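Local coordinates for mandelate racemase/muconate lactonizing enzyme family protein (Azoarcus sp., PDB 2QDE) that belongs to the mandelate racemase/muconate lactonizing enzyme family of the enolase-like proteins and holds a barium ion in its barrel domain, at residues F163-A168 and D191-I196. Sequence-based numbering, arbitrary orientation.
Sequences FVKLKA and DLFIDI. With BA (barium ion), chain I.
V164–K167 and L192–D195 pair as adjacent parallel strands, their axes 30° apart at a closest approach of 4.5 Å. Five backbone hydrogen bonds fix the register: V164 N to D191 O, F193 N to V164 O, L166 N to F193 O, D195 N to L166 O, and A168 N to D195 O. The shortest, from D195 N to L166 O, is 2.8 Å.

Apolar contacts lie on the face carrying V164, L166, L192 and I194. CD1 of L192 reaches V164 CG1 at 3.8 Å and touches L166 CD1, while L166 CB meets I194 CG2. Helix 172-186, which connects the two strands, packs against this side, making a beta-alpha-beta unit of the barrel. Beyond the strand ends, A168 CB touches I196 CD1 at 3.6 Å.

Aromatic packing on the other face centres on F193. Its ring receives K165 CB over one face, 4.1 Å from the centroid, as a CH-pi contact offset toward the rim. F163 CD1 approaches F193 CE2 to 3.5 Å; the two ring planes are inclined at 45°.

Farther along that face, the extended K165 chain, with CG anti to its backbone N (chi1 170°), carries NZ to within 2.8 Å of D195 OD2. This salt bridge arrives on the anti side, out of the carboxylate plane. The same OD2 binds barium at 2.7 Å, with D195 OD1 a longer second ligand. N197, E221 and D246 complete the protein ligands, and E221 also forms a salt bridge with K165. K165 NZ thus bridges two metal-binding carboxylates, a link that probably helps hold those of D195 and E221 in place around the ion.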
loop_
_atom_site.group_PDB
_atom_site.type_symbol
_atom_site.label_atom_id
_atom_site.label_comp_id
_atom_site.label_asym_id
_atom_site.label_seq_id
_atom_site.Cartn_x
_atom_site.Cartn_y
_atom_site.Cartn_z
ATOM N N PHE A 163 16.740 -11.015 -33.929
ATOM C CA PHE A 163 17.175 -11.407 -32.600
ATOM C C PHE A 163 17.323 -12.909 -32.542
ATOM O O PHE A 163 16.895 -13.613 -33.456
ATOM C CB PHE A 163 16.229 -10.878 -31.500
ATOM C CG PHE A 163 14.840 -11.451 -31.529
ATOM C CD1 PHE A 163 14.593 -12.749 -31.096
ATOM C CD2 PHE A 163 13.764 -10.657 -31.923
ATOM C CE1 PHE A 163 13.290 -13.247 -31.047
ATOM C CE2 PHE A 163 12.462 -11.142 -31.877
ATOM C CZ PHE A 163 12.222 -12.436 -31.439
ATOM N N VAL A 164 17.955 -13.395 -31.483
ATOM C CA VAL A 164 18.172 -14.820 -31.308
ATOM C C VAL A 164 17.743 -15.229 -29.903
ATOM O O VAL A 164 18.256 -14.706 -28.919
ATOM C CB VAL A 164 19.663 -15.168 -31.517
ATOM C CG1 VAL A 164 19.924 -16.612 -31.128
ATOM C CG2 VAL A 164 20.049 -14.929 -32.974
ATOM N N LYS A 165 16.813 -16.173 -29.822
ATOM C CA LYS A 165 16.299 -16.654 -28.546
ATOM C C LYS A 165 16.734 -18.100 -28.282
ATOM O O LYS A 165 16.658 -18.937 -29.180
ATOM C CB LYS A 165 14.770 -16.556 -28.559
ATOM C CG LYS A 165 14.073 -17.239 -27.395
ATOM C CD LYS A 165 12.567 -17.021 -27.484
ATOM C CE LYS A 165 11.811 -17.986 -26.607
ATOM N NZ LYS A 165 10.356 -17.709 -26.633
ATOM N N LEU A 166 17.186 -18.381 -27.057
ATOM C CA LEU A 166 17.628 -19.721 -26.674
ATOM C C LEU A 166 16.726 -20.307 -25.589
ATOM O O LEU A 166 16.136 -19.574 -24.794
ATOM C CB LEU A 166 19.075 -19.685 -26.132
ATOM C CG LEU A 166 20.106 -18.881 -26.935
ATOM C CD1 LEU A 166 21.396 -18.763 -26.147
ATOM C CD2 LEU A 166 20.358 -19.539 -28.295
ATOM N N LYS A 167 16.596 -21.628 -25.566
ATOM C CA LYS A 167 15.805 -22.277 -24.525
ATOM C C LYS A 167 16.767 -22.804 -23.470
ATOM O O LYS A 167 17.701 -23.542 -23.793
ATOM C CB LYS A 167 14.982 -23.421 -25.117
ATOM C CG LYS A 167 13.961 -22.936 -26.122
ATOM C CD LYS A 167 12.974 -24.007 -26.546
ATOM C CE LYS A 167 11.915 -23.406 -27.462
ATOM N NZ LYS A 167 11.021 -24.452 -28.046
ATOM N N ALA A 168 16.534 -22.448 -22.214
ATOM C CA ALA A 168 17.433 -22.846 -21.134
ATOM C C ALA A 168 16.889 -23.970 -20.273
ATOM O O ALA A 168 16.215 -23.702 -19.265
ATOM C CB ALA A 168 17.717 -21.625 -20.277
ATOM N N ASP A 191 21.067 -8.896 -30.406
ATOM C CA ASP A 191 19.989 -9.027 -29.422
ATOM C C ASP A 191 19.854 -10.519 -29.097
ATOM O O ASP A 191 19.334 -11.292 -29.896
ATOM C CB ASP A 191 18.675 -8.493 -30.018
ATOM C CG ASP A 191 17.481 -8.621 -29.064
ATOM O OD1 ASP A 191 17.589 -9.311 -28.028
ATOM O OD2 ASP A 191 16.418 -8.036 -29.367
ATOM N N LEU A 192 20.336 -10.916 -27.925
ATOM C CA LEU A 192 20.292 -12.313 -27.508
ATOM C C LEU A 192 19.611 -12.469 -26.147
ATOM O O LEU A 192 19.916 -11.728 -25.213
ATOM C CB LEU A 192 21.721 -12.857 -27.424
ATOM C CG LEU A 192 21.912 -14.276 -26.887
ATOM C CD1 LEU A 192 21.343 -15.279 -27.885
ATOM C CD2 LEU A 192 23.397 -14.538 -26.640
ATOM N N PHE A 193 18.678 -13.414 -26.037
ATOM C CA PHE A 193 18.017 -13.653 -24.758
ATOM C C PHE A 193 17.619 -15.112 -24.588
ATOM O O PHE A 193 17.728 -15.898 -25.527
ATOM C CB PHE A 193 16.812 -12.710 -24.556
ATOM C CG PHE A 193 15.680 -12.906 -25.529
ATOM C CD1 PHE A 193 14.579 -13.691 -25.188
ATOM C CD2 PHE A 193 15.676 -12.238 -26.758
ATOM C CE1 PHE A 193 13.476 -13.807 -26.056
ATOM C CE2 PHE A 193 14.584 -12.343 -27.636
ATOM C CZ PHE A 193 13.480 -13.127 -27.282
ATOM N N ILE A 194 17.179 -15.478 -23.387
ATOM C CA ILE A 194 16.801 -16.861 -23.112
ATOM C C ILE A 194 15.387 -17.006 -22.554
ATOM O O ILE A 194 14.844 -16.076 -21.956
ATOM C CB ILE A 194 17.784 -17.511 -22.120
ATOM C CG1 ILE A 194 17.808 -16.714 -20.810
ATOM C CG2 ILE A 194 19.176 -17.569 -22.734
ATOM C CD1 ILE A 194 18.658 -17.348 -19.723
ATOM N N ASP A 195 14.811 -18.187 -22.753
ATOM C CA ASP A 195 13.454 -18.502 -22.306
ATOM C C ASP A 195 13.527 -19.677 -21.329
ATOM O O ASP A 195 14.072 -20.726 -21.663
ATOM C CB ASP A 195 12.610 -18.875 -23.522
ATOM C CG ASP A 195 11.132 -18.992 -23.205
ATOM O OD1 ASP A 195 10.762 -19.004 -22.013
ATOM O OD2 ASP A 195 10.336 -19.088 -24.165
ATOM N N ILE A 196 12.979 -19.495 -20.130
ATOM C CA ILE A 196 13.013 -20.523 -19.090
ATOM C C ILE A 196 11.710 -21.312 -18.976
ATOM O O ILE A 196 11.677 -22.381 -18.369
ATOM C CB ILE A 196 13.309 -19.895 -17.707
ATOM C CG1 ILE A 196 14.372 -18.800 -17.845
ATOM C CG2 ILE A 196 13.803 -20.959 -16.745
ATOM C CD1 ILE A 196 15.694 -19.285 -18.421
HETATM BA BA BA I . 7.838 -19.237 -23.066
#